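Local coordinates for protein similar to yteR (Bacilus subtilis) (Clostridium acetobutylicum, PDB 4WU0) that probably hydrolyses unsaturated rhamnogalacturonan fragments released from pectin, as a glycoside hydrolase of family GH105, at residues V240-N243 and W248-V251; M207-T212 and K228-C233; E293-L298 and Y356-L361. All blocks are in the same frame, centred on the assembly; numbering follows the deposited sequence.

Interaction 1 of 3, residues V240-N243 and W248-V251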
# COMPACT_ATOMS: atom_id res chain seq x y z
N VAL A 240 -17.01 -3.05 9.75
CA VAL A 240 -17.61 -2.59 8.51
C VAL A 240 -17.44 -3.56 7.35
O VAL A 240 -17.82 -3.25 6.22
CB VAL A 240 -17.14 -1.16 8.11
CG1 VAL A 240 -17.65 -0.14 9.14
CG2 VAL A 240 -15.63 -1.09 7.90
N GLN A 241 -16.92 -4.76 7.63
CA GLN A 241 -16.83 -5.80 6.61
C GLN A 241 -18.24 -6.09 6.12
O GLN A 241 -19.15 -6.22 6.93
CB GLN A 241 -16.23 -7.06 7.20
CG GLN A 241 -16.02 -8.21 6.23
CD GLN A 241 -15.65 -9.51 6.93
OE1 GLN A 241 -16.15 -9.81 8.01
NE2 GLN A 241 -14.81 -10.29 6.31
N ASP A 242 -18.40 -6.25 4.81
CA ASP A 242 -19.71 -6.63 4.27
C ASP A 242 -20.03 -8.08 4.66
O ASP A 242 -19.24 -9.00 4.44
CB ASP A 242 -19.72 -6.47 2.76
CG ASP A 242 -21.06 -6.83 2.13
OD1 ASP A 242 -22.07 -6.22 2.56
OD2 ASP A 242 -21.10 -7.72 1.25
N ASN A 243 -21.19 -8.29 5.28
CA ASN A 243 -21.53 -9.61 5.80
C ASN A 243 -21.70 -10.67 4.72
O ASN A 243 -21.28 -11.80 4.88
CB ASN A 243 -22.82 -9.57 6.61
CG ASN A 243 -23.12 -10.90 7.26
OD1 ASN A 243 -22.26 -11.47 7.93
ND2 ASN A 243 -24.31 -11.43 7.02
N TRP A 248 -14.85 -5.51 1.43
CA TRP A 248 -15.01 -4.14 1.87
C TRP A 248 -15.41 -3.18 0.75
O TRP A 248 -15.08 -3.40 -0.41
CB TRP A 248 -13.72 -3.65 2.55
CG TRP A 248 -13.55 -4.24 3.92
CD1 TRP A 248 -13.95 -3.68 5.09
CD2 TRP A 248 -12.96 -5.50 4.26
NE1 TRP A 248 -13.66 -4.51 6.13
CE2 TRP A 248 -13.06 -5.64 5.66
CE3 TRP A 248 -12.37 -6.53 3.52
CZ2 TRP A 248 -12.57 -6.77 6.35
CZ3 TRP A 248 -11.90 -7.66 4.19
CH2 TRP A 248 -12.02 -7.77 5.60
N TYR A 249 -16.12 -2.13 1.14
CA TYR A 249 -16.59 -1.09 0.22
C TYR A 249 -15.58 0.01 -0.04
O TYR A 249 -14.70 0.29 0.79
CB TYR A 249 -17.84 -0.44 0.79
CG TYR A 249 -19.06 -1.30 0.70
CD1 TYR A 249 -19.84 -1.31 -0.45
CD2 TYR A 249 -19.44 -2.12 1.76
CE1 TYR A 249 -20.96 -2.09 -0.54
CE2 TYR A 249 -20.57 -2.89 1.68
CZ TYR A 249 -21.30 -2.89 0.52
OH TYR A 249 -22.43 -3.68 0.41
N GLN A 250 -15.72 0.64 -1.20
CA GLN A 250 -14.97 1.85 -1.55
C GLN A 250 -15.05 2.93 -0.47
O GLN A 250 -14.02 3.46 -0.05
CB GLN A 250 -15.50 2.38 -2.89
CG GLN A 250 -15.10 3.76 -3.30
CD GLN A 250 -13.73 3.81 -3.95
OE1 GLN A 250 -12.89 2.95 -3.69
NE2 GLN A 250 -13.47 4.85 -4.73
N VAL A 251 -16.27 3.27 -0.04
CA VAL A 251 -16.46 4.14 1.12
C VAL A 251 -16.87 3.21 2.28
O VAL A 251 -17.99 2.68 2.32
CB VAL A 251 -17.48 5.25 0.88
CG1 VAL A 251 -17.60 6.15 2.12
CG2 VAL A 251 -17.09 6.06 -0.33
O HOH W 1 -16.65 -1.88 4.02

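Interaction 2 of 3, residues M207-T212 and K228-C233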
# COMPACT_ATOMS: atom_id res chain seq x y z
N MET A 207 -1.31 -2.28 5.57
CA MET A 207 -0.13 -2.90 4.97
C MET A 207 1.14 -2.27 5.49
O MET A 207 2.11 -2.98 5.79
CB MET A 207 -0.12 -2.78 3.46
CG MET A 207 0.97 -3.57 2.87
SD MET A 207 0.84 -3.53 1.10
CE MET A 207 -0.74 -4.20 1.00
N ALA A 208 1.14 -0.95 5.56
CA ALA A 208 2.30 -0.20 6.04
C ALA A 208 2.67 -0.64 7.45
O ALA A 208 3.85 -0.82 7.75
CB ALA A 208 2.04 1.28 6.00
N LEU A 209 1.68 -0.79 8.31
CA LEU A 209 1.93 -1.24 9.67
C LEU A 209 2.54 -2.65 9.69
O LEU A 209 3.58 -2.89 10.32
CB LEU A 209 0.66 -1.20 10.52
CG LEU A 209 0.16 0.20 10.93
CD1 LEU A 209 -1.31 0.16 11.34
CD2 LEU A 209 0.98 0.71 12.10
N ALA A 210 1.89 -3.59 9.02
CA ALA A 210 2.37 -4.96 9.02
C ALA A 210 3.80 -5.05 8.47
O ALA A 210 4.64 -5.75 9.04
CB ALA A 210 1.44 -5.86 8.21
N ASP A 211 4.08 -4.35 7.39
CA ASP A 211 5.37 -4.43 6.74
C ASP A 211 6.46 -3.69 7.53
O ASP A 211 7.64 -4.07 7.49
CB ASP A 211 5.30 -3.87 5.33
CG ASP A 211 4.43 -4.69 4.39
OD1 ASP A 211 4.03 -5.83 4.73
OD2 ASP A 211 4.18 -4.19 3.26
N THR A 212 6.08 -2.63 8.24
CA THR A 212 7.05 -1.89 9.04
C THR A 212 7.38 -2.62 10.35
O THR A 212 8.55 -2.77 10.73
CB THR A 212 6.54 -0.47 9.34
OG1 THR A 212 6.51 0.27 8.12
CG2 THR A 212 7.44 0.26 10.33
N LYS A 228 -0.48 -2.37 18.53
CA LYS A 228 -1.78 -1.97 19.06
C LYS A 228 -2.60 -1.21 18.01
O LYS A 228 -3.79 -1.47 17.84
CB LYS A 228 -1.61 -1.14 20.33
CG LYS A 228 -2.92 -0.64 20.90
CD LYS A 228 -2.67 0.24 22.12
CE LYS A 228 -3.92 0.48 22.93
NZ LYS A 228 -3.62 1.36 24.11
N ILE A 229 -1.96 -0.27 17.31
CA ILE A 229 -2.64 0.47 16.26
C ILE A 229 -3.16 -0.48 15.20
O ILE A 229 -4.28 -0.35 14.73
CB ILE A 229 -1.68 1.52 15.61
CG1 ILE A 229 -1.34 2.62 16.62
CG2 ILE A 229 -2.27 2.11 14.32
CD1 ILE A 229 -0.24 3.56 16.16
N LEU A 230 -2.34 -1.46 14.80
CA LEU A 230 -2.80 -2.43 13.82
C LEU A 230 -4.02 -3.22 14.31
O LEU A 230 -5.00 -3.42 13.57
CB LEU A 230 -1.66 -3.38 13.43
CG LEU A 230 -2.04 -4.49 12.44
CD1 LEU A 230 -2.55 -3.95 11.12
CD2 LEU A 230 -0.83 -5.39 12.17
N ASN A 231 -3.97 -3.68 15.56
CA ASN A 231 -5.11 -4.38 16.12
C ASN A 231 -6.35 -3.50 16.10
O ASN A 231 -7.44 -3.97 15.78
CB ASN A 231 -4.83 -4.87 17.53
CG ASN A 231 -4.12 -6.19 17.54
OD1 ASN A 231 -4.74 -7.24 17.57
ND2 ASN A 231 -2.81 -6.14 17.49
N ASN A 232 -6.19 -2.25 16.51
CA ASN A 232 -7.32 -1.33 16.53
C ASN A 232 -7.91 -1.09 15.15
O ASN A 232 -9.14 -0.99 14.99
CB ASN A 232 -6.92 0.01 17.17
CG ASN A 232 -6.65 -0.11 18.65
OD1 ASN A 232 -7.07 -1.05 19.30
ND2 ASN A 232 -5.95 0.87 19.18
N CYS A 233 -7.04 -1.01 14.14
CA CYS A 233 -7.49 -0.81 12.77
C CYS A 233 -8.27 -2.04 12.30
O CYS A 233 -9.27 -1.91 11.62
CB CYS A 233 -6.31 -0.56 11.82
SG CYS A 233 -5.57 1.11 11.97

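Interaction 3 of 3, residues E293-L298 and Y356-L361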
# COMPACT_ATOMS: atom_id res chain seq x y z
N GLU A 293 -11.79 -16.74 5.10
CA GLU A 293 -13.09 -16.48 4.49
C GLU A 293 -13.07 -15.20 3.67
O GLU A 293 -13.64 -15.14 2.57
CB GLU A 293 -14.13 -16.41 5.61
CG GLU A 293 -15.51 -16.11 5.17
CD GLU A 293 -16.47 -16.01 6.36
OE1 GLU A 293 -16.21 -15.18 7.28
OE2 GLU A 293 -17.47 -16.76 6.37
N ALA A 294 -12.39 -14.18 4.18
CA ALA A 294 -12.29 -12.91 3.47
C ALA A 294 -11.48 -13.08 2.18
O ALA A 294 -11.83 -12.52 1.14
CB ALA A 294 -11.68 -11.82 4.36
N TYR A 295 -10.40 -13.85 2.26
CA TYR A 295 -9.62 -14.16 1.08
C TYR A 295 -10.48 -14.84 0.02
O TYR A 295 -10.44 -14.46 -1.15
CB TYR A 295 -8.42 -15.06 1.39
CG TYR A 295 -7.66 -15.35 0.13
CD1 TYR A 295 -6.83 -14.39 -0.43
CD2 TYR A 295 -7.80 -16.55 -0.54
CE1 TYR A 295 -6.17 -14.64 -1.62
CE2 TYR A 295 -7.14 -16.80 -1.72
CZ TYR A 295 -6.32 -15.84 -2.26
OH TYR A 295 -5.66 -16.11 -3.44
N LYS A 296 -11.23 -15.85 0.40
CA LYS A 296 -12.10 -16.51 -0.56
C LYS A 296 -13.14 -15.53 -1.13
O LYS A 296 -13.53 -15.63 -2.30
CB LYS A 296 -12.75 -17.74 0.07
CG LYS A 296 -11.77 -18.91 0.13
CD LYS A 296 -12.40 -20.19 0.57
CE LYS A 296 -12.84 -20.06 2.00
NZ LYS A 296 -13.32 -21.35 2.59
N GLY A 297 -13.54 -14.56 -0.32
CA GLY A 297 -14.41 -13.50 -0.79
C GLY A 297 -13.79 -12.66 -1.89
O GLY A 297 -14.48 -12.21 -2.80
N LEU A 298 -12.49 -12.41 -1.82
CA LEU A 298 -11.83 -11.70 -2.92
C LEU A 298 -12.01 -12.46 -4.25
O LEU A 298 -12.27 -11.87 -5.30
CB LEU A 298 -10.34 -11.57 -2.64
CG LEU A 298 -9.88 -10.88 -1.37
CD1 LEU A 298 -8.37 -10.96 -1.29
CD2 LEU A 298 -10.32 -9.44 -1.39
N TYR A 356 -0.27 -14.99 -1.63
CA TYR A 356 0.92 -15.60 -1.07
C TYR A 356 0.71 -15.90 0.41
O TYR A 356 1.04 -16.98 0.88
CB TYR A 356 2.14 -14.69 -1.29
CG TYR A 356 3.38 -15.17 -0.58
CD1 TYR A 356 4.17 -16.16 -1.12
CD2 TYR A 356 3.75 -14.63 0.65
CE1 TYR A 356 5.31 -16.61 -0.46
CE2 TYR A 356 4.88 -15.08 1.32
CZ TYR A 356 5.66 -16.07 0.75
OH TYR A 356 6.79 -16.52 1.40
N GLU A 357 0.15 -14.94 1.15
CA GLU A 357 -0.05 -15.14 2.59
C GLU A 357 -1.07 -16.24 2.87
O GLU A 357 -0.92 -17.02 3.79
CB GLU A 357 -0.50 -13.86 3.29
CG GLU A 357 0.58 -12.79 3.39
CD GLU A 357 1.67 -13.10 4.42
OE1 GLU A 357 1.46 -13.92 5.34
OE2 GLU A 357 2.77 -12.50 4.29
N TYR A 358 -2.14 -16.26 2.08
CA TYR A 358 -3.17 -17.28 2.23
C TYR A 358 -2.59 -18.67 2.00
O TYR A 358 -2.81 -19.59 2.78
CB TYR A 358 -4.29 -17.05 1.22
CG TYR A 358 -5.37 -18.10 1.27
CD1 TYR A 358 -6.39 -18.01 2.18
CD2 TYR A 358 -5.37 -19.16 0.38
CE1 TYR A 358 -7.40 -18.96 2.22
CE2 TYR A 358 -6.36 -20.11 0.41
CZ TYR A 358 -7.37 -20.00 1.33
OH TYR A 358 -8.38 -20.96 1.39
N GLU A 359 -1.83 -18.80 0.92
CA GLU A 359 -1.22 -20.07 0.58
C GLU A 359 -0.27 -20.51 1.68
O GLU A 359 -0.20 -21.69 2.02
CB GLU A 359 -0.49 -19.95 -0.75
CG GLU A 359 -1.45 -19.75 -1.92
CD GLU A 359 -0.83 -19.04 -3.10
OE1 GLU A 359 0.42 -18.91 -3.16
OE2 GLU A 359 -1.59 -18.56 -3.97
N THR A 360 0.45 -19.56 2.26
CA THR A 360 1.43 -19.87 3.29
C THR A 360 0.71 -20.39 4.53
O THR A 360 1.18 -21.32 5.18
CB THR A 360 2.27 -18.64 3.64
OG1 THR A 360 2.98 -18.20 2.47
CG2 THR A 360 3.27 -18.95 4.74
N LEU A 361 -0.44 -19.79 4.84
CA LEU A 361 -1.27 -20.26 5.96
C LEU A 361 -1.80 -21.67 5.71
O LEU A 361 -1.72 -22.52 6.60
CB LEU A 361 -2.44 -19.30 6.19
CG LEU A 361 -3.46 -19.73 7.24
CD1 LEU A 361 -2.83 -19.86 8.64
CD2 LEU A 361 -4.64 -18.76 7.26
OXT LEU A 361 -2.34 -22.00 4.64
O HOH W 2 -4.27 -18.65 -3.49
O HOH W 3 -10.29 -21.49 3.34

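Interaction 1 of 3, residues V240-N243 and W248-V251
Gln241 lays its side chain over one face of the Trp248 indole. Its CB starts over the rim of the indole, beside CE2, 3.8 Å from both NE1 and CZ2 of Trp248. Next comes CG, carried outward because it stands anti to the backbone nitrogen (chi1 -177°); it makes a CH-pi contact, 4.1 Å from the centroid of the Trp248 six-membered ring and offset toward the rim. The extended chain then brings NE2 within 3.8 Å of Trp248 CH2, with the amide plane 23° from that of the ring. NE2 is hydrogen-bonded to Lys246 O, which fixes the amide within the turn. The two segments flank a four-residue turn at the start of the long loop joining helix 223-240 to helix 264-279 in the six-hairpin (alpha/alpha)6 barrel of glycoside hydrolase families 88 and 105. Ile270, Val271 and Leu274 of the latter helix also pack against the indole. Trp248 NE1 donates to Leu237 O. A water joins the segments by donating to Val240 O at 2.8 Å and accepting from Tyr249 N. Tyr249 OH lies 3.3 Å from Asp242 OD1, a weak and unsettled bond, while OD2 of the same carboxylate pairs with Ser245.

Interaction 2 of 3, residues M207-T212 and K228-C233
Ile229, Leu230 and Cys233 of helix 228-233 gather round a single methyl group, CD1 of Leu209 on helix 207-212. The first to meet it in sequence is Ile229, whose CG2 branch touches Leu209 CD1 at 3.7 Å. That branch stands anti to the backbone nitrogen, whereas CG1 lies beside that nitrogen (chi1 -68°), which leaves the beta-branch methyl to make the contact. The same CG2 also lies 4.2 Å from Leu209 CD2, and one isoleucine methyl therefore serves both ends of the leucine fork; the two side chains cross at about a right angle. Leu230 follows, at the point where the backbones come nearest, its CA 6.4 Å from that of Leu209. Here Leu209 CD1 settles against the main chain and the root of the side chain, 3.9 Å from Leu230 CA and slightly farther from CB. One turn beyond Ile229, Cys233 adds a looser apolar touch, its SG 4.4 Å from Leu209 CD1. All four residues are buried, and the contact between them is wholly apolar.

The segment axes approach to 9.8 Å and run at 146° to one another. Helices 199-215 and 223-240 follow one another in the chain and pack roughly antiparallel, as consecutive helices do in the (alpha/alpha)6 barrel of this six-hairpin clan. On the first helix, Thr212 OG1 and Thr212 N both donate to Ala208 O, from opposite faces of its carbonyl plane. Leu209 also leans on Phe159 of helix 152-166, Asp211 forms a salt bridge to Lys276 of helix 264-279, and Met207 and Ala208 meet Tyr133 of helix 129-146. Helix 199-215 is thus flanked by those three helices, while loop residues Tyr282 and Leu174 lie against Leu230 and Cys233 of helix 223-240.

Interaction 3 of 3, residues E293-L298 and Y356-L361
The rings of Tyr295 and Tyr358 form an offset stack, their centroids 4.2 Å apart and their planes 19° from parallel. Over the centre of one face of Tyr358 lies Tyr295 CD2. Tyr358 CG sits above one face of Tyr295, displaced toward its rim, and Tyr358 CB completes the overlap with a CH-pi contact 3.8 Å from the Tyr295 centroid. At the edge of Tyr358, in its plane, a water lies 2.8 Å from its OH and also meets Lys296 NZ through a weak bond. Both tyrosines hold CG anti to the backbone nitrogen (chi1 178° for Tyr358), which turns each ring toward the other helix. The stack joins helix 288-302 to the C-terminal helix 345-360 at the domain's partly exposed flank. The aliphatic part of Lys296 runs obliquely past the Tyr358 hydroxyl, its CG 4.2 Å from OH.

A second water links Tyr295 OH to Glu359 OE2, to which it donates at 2.7 Å. Tyr295 OH is also hydrogen-bonded to Ser355, and Glu359 OE1 to Ser5. The chemistry thus divides: stacked ring carbons carry most of the direct contact between 293-298 and 356-361, while the hydroxyls at its margins meet water and polar side chains.

Overall arrangement
Along the chain the three contacts follow one another without interleaving: interaction 2, then interaction 1, then interaction 3, their centres 17 to 19 Å apart. Helix 223-240 ties the first two together, since its middle pairs with helix 199-215 and its end runs into the loop of interaction 1. The latter touches interaction 3 directly, for Gln241 NE2 and Trp248 CZ3 both pack against Ala294 on helix 288-302. Interaction 2 touches neither, with nearest atoms about 7 Å away. Helix 264-279 lies beside all three, receiving Trp248, Asp211 and Tyr295. Two contacts are thus local in sequence, and the third brings the C-terminal helix back against helix 288-302 of the same helical domain.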